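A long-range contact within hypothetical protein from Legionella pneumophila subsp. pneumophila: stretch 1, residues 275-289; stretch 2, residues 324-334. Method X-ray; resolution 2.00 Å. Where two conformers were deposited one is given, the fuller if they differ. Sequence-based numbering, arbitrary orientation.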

ATOM      1  N   LYS A 275     -30.050 -22.858  -5.183  1.00 52.67           N
ATOM      2  CA  LYS A 275     -31.075 -22.134  -5.933  1.00 53.54           C
ATOM      3  C   LYS A 275     -32.395 -22.462  -5.251  1.00 59.10           C
ATOM      4  O   LYS A 275     -32.705 -23.637  -5.040  1.00 58.58           O
ATOM      5  CB  LYS A 275     -31.033 -22.518  -7.424  1.00 56.34           C
ATOM      6  CG  LYS A 275     -32.036 -21.800  -8.311  1.00 63.85           C
ATOM      7  CD  LYS A 275     -31.934 -22.334  -9.743  1.00 71.63           C
ATOM      8  CE  LYS A 275     -33.271 -22.323 -10.442  1.00 77.46           C
ATOM      9  NZ  LYS A 275     -33.203 -22.911 -11.805  1.00 80.30           N
ATOM     10  N   LEU A 276     -33.100 -21.419  -4.790  1.00 57.55           N
ATOM     11  CA  LEU A 276     -34.364 -21.531  -4.054  1.00 58.50           C
ATOM     12  C   LEU A 276     -35.545 -21.559  -5.021  1.00 63.82           C
ATOM     13  O   LEU A 276     -36.457 -22.372  -4.837  1.00 64.20           O
ATOM     14  CB  LEU A 276     -34.487 -20.338  -3.064  1.00 57.67           C
ATOM     15  CG  LEU A 276     -35.528 -20.416  -1.934  1.00 62.32           C
ATOM     16  CD1 LEU A 276     -35.137 -21.436  -0.872  1.00 62.25           C
ATOM     17  CD2 LEU A 276     -35.685 -19.068  -1.256  1.00 62.07           C
ATOM     18  N   SER A 277     -35.526 -20.672  -6.046  1.00 60.70           N
ATOM     19  CA  SER A 277     -36.583 -20.535  -7.050  1.00 61.90           C
ATOM     20  C   SER A 277     -36.005 -20.169  -8.407  1.00 65.56           C
ATOM     21  O   SER A 277     -34.889 -19.664  -8.490  1.00 64.59           O
ATOM     22  CB  SER A 277     -37.593 -19.475  -6.609  1.00 65.30           C
ATOM     23  OG  SER A 277     -38.670 -19.343  -7.522  1.00 74.58           O
ATOM     24  N   SER A 278     -36.782 -20.410  -9.466  1.00 63.88           N
ATOM     25  CA  SER A 278     -36.412 -20.112 -10.846  1.00 64.41           C
ATOM     26  C   SER A 278     -37.206 -18.918 -11.365  1.00 68.08           C
ATOM     27  O   SER A 278     -36.793 -18.280 -12.341  1.00 67.07           O
ATOM     28  CB  SER A 278     -36.657 -21.338 -11.722  1.00 70.60           C
ATOM     29  OG  SER A 278     -35.664 -21.442 -12.728  1.00 85.97           O
ATOM     30  N   LYS A 279     -38.357 -18.628 -10.714  1.00 65.07           N
ATOM     31  CA  LYS A 279     -39.238 -17.529 -11.086  1.00 65.34           C
ATOM     32  C   LYS A 279     -39.793 -16.855  -9.816  1.00 68.28           C
ATOM     33  O   LYS A 279     -40.824 -17.291  -9.290  1.00 69.02           O
ATOM     34  CB  LYS A 279     -40.369 -18.004 -12.018  1.00 69.57           C
ATOM     35  N   PRO A 280     -39.123 -15.785  -9.307  1.00 62.16           N
ATOM     36  CA  PRO A 280     -37.875 -15.178  -9.809  1.00 60.14           C
ATOM     37  C   PRO A 280     -36.639 -15.989  -9.383  1.00 59.99           C
ATOM     38  O   PRO A 280     -36.708 -16.751  -8.419  1.00 58.50           O
ATOM     39  CB  PRO A 280     -37.904 -13.777  -9.186  1.00 61.25           C
ATOM     40  CG  PRO A 280     -38.629 -13.956  -7.892  1.00 66.12           C
ATOM     41  CD  PRO A 280     -39.615 -15.088  -8.097  1.00 63.13           C
ATOM     42  N   LEU A 281     -35.520 -15.846 -10.125  1.00 54.72           N
ATOM     43  CA  LEU A 281     -34.252 -16.536  -9.850  1.00 52.67           C
ATOM     44  C   LEU A 281     -33.720 -16.107  -8.500  1.00 54.07           C
ATOM     45  O   LEU A 281     -33.148 -15.024  -8.372  1.00 53.82           O
ATOM     46  CB  LEU A 281     -33.239 -16.248 -10.963  1.00 52.51           C
ATOM     47  CG  LEU A 281     -32.095 -17.232 -11.173  1.00 56.78           C
ATOM     48  CD1 LEU A 281     -32.521 -18.704 -10.985  1.00 57.42           C
ATOM     49  CD2 LEU A 281     -31.476 -17.028 -12.532  1.00 59.81           C
ATOM     50  N   THR A 282     -33.947 -16.948  -7.476  1.00 48.55           N
ATOM     51  CA  THR A 282     -33.579 -16.633  -6.105  1.00 46.06           C
ATOM     52  C   THR A 282     -32.655 -17.704  -5.557  1.00 48.05           C
ATOM     53  O   THR A 282     -32.886 -18.906  -5.748  1.00 48.36           O
ATOM     54  CB  THR A 282     -34.847 -16.461  -5.246  1.00 53.19           C
ATOM     55  OG1 THR A 282     -35.680 -15.478  -5.847  1.00 53.63           O
ATOM     56  CG2 THR A 282     -34.549 -15.998  -3.846  1.00 48.80           C
ATOM     57  N   PHE A 283     -31.598 -17.247  -4.871  1.00 41.05           N
ATOM     58  CA  PHE A 283     -30.594 -18.112  -4.267  1.00 39.79           C
ATOM     59  C   PHE A 283     -30.513 -17.847  -2.795  1.00 43.02           C
ATOM     60  O   PHE A 283     -30.839 -16.746  -2.355  1.00 42.41           O
ATOM     61  CB  PHE A 283     -29.212 -17.906  -4.919  1.00 40.45           C
ATOM     62  CG  PHE A 283     -29.185 -18.126  -6.406  1.00 42.65           C
ATOM     63  CD1 PHE A 283     -29.511 -17.095  -7.286  1.00 45.53           C
ATOM     64  CD2 PHE A 283     -28.881 -19.377  -6.934  1.00 45.68           C
ATOM     65  CE1 PHE A 283     -29.556 -17.319  -8.659  1.00 47.16           C
ATOM     66  CE2 PHE A 283     -28.910 -19.594  -8.314  1.00 49.10           C
ATOM     67  CZ  PHE A 283     -29.248 -18.561  -9.164  1.00 47.22           C
ATOM     68  N   VAL A 284     -30.091 -18.857  -2.031  1.00 39.76           N
ATOM     69  CA  VAL A 284     -29.907 -18.761  -0.586  1.00 39.21           C
ATOM     70  C   VAL A 284     -28.486 -19.235  -0.246  1.00 41.67           C
ATOM     71  O   VAL A 284     -28.034 -20.260  -0.750  1.00 41.41           O
ATOM     72  CB  VAL A 284     -30.985 -19.488   0.271  1.00 44.12           C
ATOM     73  CG1 VAL A 284     -32.297 -18.711   0.294  1.00 44.36           C
ATOM     74  CG2 VAL A 284     -31.210 -20.930  -0.164  1.00 44.67           C
ATOM     75  N   VAL A 285     -27.784 -18.475   0.584  1.00 38.67           N
ATOM     76  CA  VAL A 285     -26.412 -18.807   0.989  1.00 38.93           C
ATOM     77  C   VAL A 285     -26.346 -18.851   2.500  1.00 41.05           C
ATOM     78  O   VAL A 285     -26.810 -17.910   3.151  1.00 40.59           O
ATOM     79  CB  VAL A 285     -25.339 -17.824   0.425  1.00 44.59           C
ATOM     80  CG1 VAL A 285     -23.920 -18.400   0.549  1.00 44.74           C
ATOM     81  CG2 VAL A 285     -25.612 -17.453  -1.017  1.00 45.27           C
ATOM     82  N   THR A 286     -25.701 -19.889   3.061  1.00 36.21           N
ATOM     83  CA  THR A 286     -25.470 -19.979   4.505  1.00 36.30           C
ATOM     84  C   THR A 286     -24.207 -19.143   4.819  1.00 40.63           C
ATOM     85  O   THR A 286     -23.238 -19.158   4.049  1.00 40.09           O
ATOM     86  CB  THR A 286     -25.373 -21.453   4.953  1.00 46.13           C
ATOM     87  OG1 THR A 286     -26.642 -22.078   4.785  1.00 47.09           O
ATOM     88  CG2 THR A 286     -24.925 -21.610   6.392  1.00 48.08           C
ATOM     89  N   VAL A 287     -24.237 -18.398   5.928  1.00 37.67           N
ATOM     90  CA  VAL A 287     -23.145 -17.526   6.366  1.00 36.71           C
ATOM     91  C   VAL A 287     -22.846 -17.795   7.849  1.00 41.20           C
ATOM     92  O   VAL A 287     -23.761 -17.836   8.657  1.00 40.66           O
ATOM     93  CB  VAL A 287     -23.476 -16.010   6.129  1.00 39.66           C
ATOM     94  CG1 VAL A 287     -22.272 -15.113   6.390  1.00 37.88           C
ATOM     95  CG2 VAL A 287     -24.050 -15.742   4.741  1.00 40.32           C
ATOM     96  N   ASP A 288     -21.573 -17.965   8.192  1.00 39.95           N
ATOM     97  CA  ASP A 288     -21.101 -18.110   9.565  1.00 40.73           C
ATOM     98  C   ASP A 288     -20.474 -16.752   9.964  1.00 40.84           C
ATOM     99  O   ASP A 288     -19.574 -16.288   9.285  1.00 40.21           O
ATOM    100  CB  ASP A 288     -20.117 -19.295   9.705  1.00 43.82           C
ATOM    101  CG  ASP A 288     -19.706 -19.601  11.142  1.00 61.65           C
ATOM    102  OD1 ASP A 288     -20.534 -19.382  12.062  1.00 64.16           O
ATOM    103  OD2 ASP A 288     -18.581 -20.105  11.342  1.00 71.08           O
ATOM    104  N   VAL A 289     -21.032 -16.077  10.960  1.00 36.25           N
ATOM    105  CA  VAL A 289     -20.596 -14.736  11.387  1.00 35.41           C
ATOM    106  C   VAL A 289     -19.945 -14.840  12.770  1.00 41.50           C
ATOM    107  O   VAL A 289     -20.526 -15.452  13.668  1.00 41.71           O
ATOM    108  CB  VAL A 289     -21.801 -13.729  11.393  1.00 37.42           C
ATOM    109  CG1 VAL A 289     -21.388 -12.360  11.902  1.00 36.08           C
ATOM    110  CG2 VAL A 289     -22.456 -13.612  10.020  1.00 36.71           C
ATOM    111  N   PRO A 324     -23.307 -12.483  15.670  1.00 42.09           N
ATOM    112  CA  PRO A 324     -22.537 -13.742  15.577  1.00 40.83           C
ATOM    113  C   PRO A 324     -23.459 -14.972  15.494  1.00 43.69           C
ATOM    114  O   PRO A 324     -24.507 -15.001  16.132  1.00 43.58           O
ATOM    115  CB  PRO A 324     -21.720 -13.746  16.862  1.00 42.43           C
ATOM    116  CG  PRO A 324     -21.620 -12.312  17.253  1.00 46.96           C
ATOM    117  CD  PRO A 324     -22.924 -11.713  16.877  1.00 43.18           C
ATOM    118  N   GLY A 325     -23.094 -15.935  14.658  1.00 39.70           N
ATOM    119  CA  GLY A 325     -23.860 -17.166  14.461  1.00 39.31           C
ATOM    120  C   GLY A 325     -24.032 -17.556  13.007  1.00 43.90           C
ATOM    121  O   GLY A 325     -23.352 -17.017  12.123  1.00 43.55           O
ATOM    122  N   LYS A 326     -24.931 -18.515  12.745  1.00 41.35           N
ATOM    123  CA  LYS A 326     -25.227 -19.000  11.400  1.00 41.65           C
ATOM    124  C   LYS A 326     -26.474 -18.308  10.864  1.00 44.18           C
ATOM    125  O   LYS A 326     -27.432 -18.082  11.615  1.00 42.92           O
ATOM    126  CB  LYS A 326     -25.393 -20.530  11.361  1.00 46.20           C
ATOM    127  CG  LYS A 326     -24.075 -21.292  11.438  1.00 71.22           C
ATOM    128  CD  LYS A 326     -24.261 -22.830  11.339  1.00 87.85           C
ATOM    129  CE  LYS A 326     -24.712 -23.505  12.624  1.00 99.26           C
ATOM    130  NZ  LYS A 326     -24.993 -24.952  12.428  1.00108.12           N
ATOM    131  N   HIS A 327     -26.429 -17.894   9.578  1.00 39.55           N
ATOM    132  CA  HIS A 327     -27.531 -17.195   8.916  1.00 39.48           C
ATOM    133  C   HIS A 327     -27.726 -17.673   7.475  1.00 46.45           C
ATOM    134  O   HIS A 327     -26.811 -18.253   6.890  1.00 45.34           O
ATOM    135  CB  HIS A 327     -27.287 -15.678   8.885  1.00 39.25           C
ATOM    136  CG  HIS A 327     -27.051 -15.033  10.212  1.00 42.45           C
ATOM    137  ND1 HIS A 327     -28.090 -14.510  10.945  1.00 44.54           N
ATOM    138  CD2 HIS A 327     -25.889 -14.790  10.860  1.00 43.01           C
ATOM    139  CE1 HIS A 327     -27.534 -13.997  12.032  1.00 43.35           C
ATOM    140  NE2 HIS A 327     -26.213 -14.157  12.029  1.00 42.72           N
ATOM    141  N   VAL A 328     -28.917 -17.431   6.920  1.00 44.55           N
ATOM    142  CA  VAL A 328     -29.226 -17.755   5.533  0.50 45.05           C
ATOM    143  C   VAL A 328     -29.551 -16.421   4.839  1.00 49.87           C
ATOM    144  O   VAL A 328     -30.471 -15.704   5.263  1.00 51.63           O
ATOM    145  CB  VAL A 328     -30.341 -18.829   5.362  0.50 49.31           C
ATOM    146  CG1 VAL A 328     -30.588 -19.130   3.889  0.50 48.95           C
ATOM    147  CG2 VAL A 328     -29.998 -20.119   6.113  0.50 49.47           C
ATOM    148  N   LEU A 329     -28.746 -16.057   3.841  1.00 43.86           N
ATOM    149  CA  LEU A 329     -28.936 -14.823   3.082  1.00 42.92           C
ATOM    150  C   LEU A 329     -29.526 -15.160   1.734  1.00 43.77           C
ATOM    151  O   LEU A 329     -29.155 -16.161   1.134  1.00 42.44           O
ATOM    152  CB  LEU A 329     -27.632 -14.034   2.925  1.00 42.39           C
ATOM    153  CG  LEU A 329     -27.360 -12.953   3.961  1.00 47.19           C
ATOM    154  CD1 LEU A 329     -27.278 -13.524   5.394  1.00 47.39           C
ATOM    155  CD2 LEU A 329     -26.069 -12.260   3.642  1.00 50.78           C
ATOM    156  N   GLN A 330     -30.455 -14.342   1.284  1.00 38.83           N
ATOM    157  CA  GLN A 330     -31.170 -14.544   0.048  1.00 39.91           C
ATOM    158  C   GLN A 330     -30.866 -13.434  -0.958  1.00 43.23           C
ATOM    159  O   GLN A 330     -30.810 -12.279  -0.584  1.00 41.97           O
ATOM    160  CB  GLN A 330     -32.673 -14.559   0.385  1.00 42.67           C
ATOM    161  CG  GLN A 330     -33.525 -15.271  -0.626  1.00 54.96           C
ATOM    162  CD  GLN A 330     -34.985 -15.084  -0.324  1.00 65.64           C
ATOM    163  OE1 GLN A 330     -35.672 -14.304  -0.987  1.00 68.15           O
ATOM    164  NE2 GLN A 330     -35.478 -15.739   0.726  1.00 41.77           N
ATOM    165  N   PHE A 331     -30.670 -13.781  -2.230  1.00 40.87           N
ATOM    166  CA  PHE A 331     -30.448 -12.792  -3.283  1.00 40.92           C
ATOM    167  C   PHE A 331     -31.166 -13.268  -4.521  1.00 44.13           C
ATOM    168  O   PHE A 331     -31.338 -14.474  -4.699  1.00 44.29           O
ATOM    169  CB  PHE A 331     -28.958 -12.484  -3.540  1.00 42.92           C
ATOM    170  CG  PHE A 331     -28.096 -13.606  -4.051  1.00 45.84           C
ATOM    171  CD1 PHE A 331     -27.477 -14.487  -3.169  1.00 49.21           C
ATOM    172  CD2 PHE A 331     -27.873 -13.766  -5.416  1.00 48.84           C
ATOM    173  CE1 PHE A 331     -26.661 -15.518  -3.643  1.00 50.63           C
ATOM    174  CE2 PHE A 331     -27.075 -14.810  -5.890  1.00 52.05           C
ATOM    175  CZ  PHE A 331     -26.452 -15.663  -5.001  1.00 50.27           C
ATOM    176  N   THR A 332     -31.633 -12.316  -5.341  1.00 40.24           N
ATOM    177  CA  THR A 332     -32.462 -12.569  -6.513  1.00 41.04           C
ATOM    178  C   THR A 332     -31.962 -11.848  -7.757  1.00 45.12           C
ATOM    179  O   THR A 332     -31.427 -10.749  -7.659  1.00 42.72           O
ATOM    180  CB  THR A 332     -33.910 -12.063  -6.209  1.00 46.72           C
ATOM    181  OG1 THR A 332     -34.345 -12.522  -4.937  1.00 47.62           O
ATOM    182  CG2 THR A 332     -34.931 -12.470  -7.269  1.00 43.96           C
ATOM    183  N   PHE A 333     -32.223 -12.440  -8.924  1.00 45.04           N
ATOM    184  CA  PHE A 333     -31.957 -11.849 -10.234  1.00 45.93           C
ATOM    185  C   PHE A 333     -33.270 -11.725 -11.006  1.00 56.55           C
ATOM    186  O   PHE A 333     -34.218 -12.474 -10.736  1.00 56.88           O
ATOM    187  CB  PHE A 333     -30.922 -12.652 -11.040  1.00 45.82           C
ATOM    188  CG  PHE A 333     -29.583 -12.793 -10.362  1.00 44.43           C
ATOM    189  CD1 PHE A 333     -28.685 -11.731 -10.324  1.00 44.37           C
ATOM    190  CD2 PHE A 333     -29.202 -13.998  -9.783  1.00 44.02           C
ATOM    191  CE1 PHE A 333     -27.431 -11.880  -9.728  1.00 42.43           C
ATOM    192  CE2 PHE A 333     -27.952 -14.134  -9.185  1.00 44.05           C
ATOM    193  CZ  PHE A 333     -27.088 -13.066  -9.135  1.00 40.05           C
ATOM    194  N   ASP A 334     -33.316 -10.801 -11.976  1.00 56.92           N
ATOM    195  CA  ASP A 334     -34.516 -10.580 -12.773  1.00 58.50           C
ATOM    196  C   ASP A 334     -34.719 -11.651 -13.857  1.00 65.61           C
ATOM    197  O   ASP A 334     -35.794 -12.262 -13.866  1.00 67.26           O
ATOM    198  CB  ASP A 334     -34.490  -9.183 -13.407  1.00 60.20           C
ATOM    199  CG  ASP A 334     -34.771  -8.093 -12.394  1.00 65.38           C
ATOM    200  OD1 ASP A 334     -35.643  -8.302 -11.526  1.00 65.44           O
ATOM    201  OD2 ASP A 334     -34.165  -7.013 -12.505  1.00 68.52           O
TER

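Two neighbouring strands of one sheet run antiparallel with their axes 4.5 Å apart at closest approach, and the two stretches bury 1004 Å², both sides summed. Phe283 and Phe331, each with 74 Å² covered by the other stretch, mark one of the hydrogen-bonded pairs: Phe283 N donates to Phe331 O at 2.8 Å, and Phe331 N returns a bond to Phe283 O at 3.0 Å. The same two-way pattern recurs at every second residue from Phe283 to Val289. Val285 pairs with Leu329 (Val285 N to Leu329 O 2.7 Å), Val287 with His327 (Val287 N to His327 O 2.8 Å) and Val289 with Gly325 (Val289 N to Gly325 O 2.8 Å). Between these rungs, CA-H groups lean on the same carbonyls, as where Val284 CA lies 3.2 Å from Leu329 O.

Because side chains alternate, Phe283 and Phe331 share a buried, largely apolar face with Leu281, Val285, Leu329 and Phe333. The two rings of the central pair are nearly parallel but slid apart, so they barely overlap; instead Phe283 CB sits over the face of the Phe331 ring, 3.6 Å from Phe331 CZ, a CH-pi contact. Val285 CG2 meets the edge of that ring, 3.4 Å from Phe331 CE1. On its own rim, Phe283 touches Phe333 (Phe283 CE1 to Phe333 CD2, 3.5 Å), their planes at 69° and neither ring over the other. Val289, with 71 Å² covered, extends this face toward its far end, placing Val289 CG2 3.7 Å from His327 CD2. Its partner Gly325 adopts backbone angles at which a CB would jam against the preceding carbonyl oxygen.

The other face is more mixed. Thr282 and Thr332 join by a weak hydrogen bond between Thr282 OG1 and Thr332 OG1 at 3.4 Å, while Thr282 CG2 packs 3.5 Å from Gln330 CG. Val284 CB lies 3.7 Å from Val328 CG1, an apolar contact diagonal to the register.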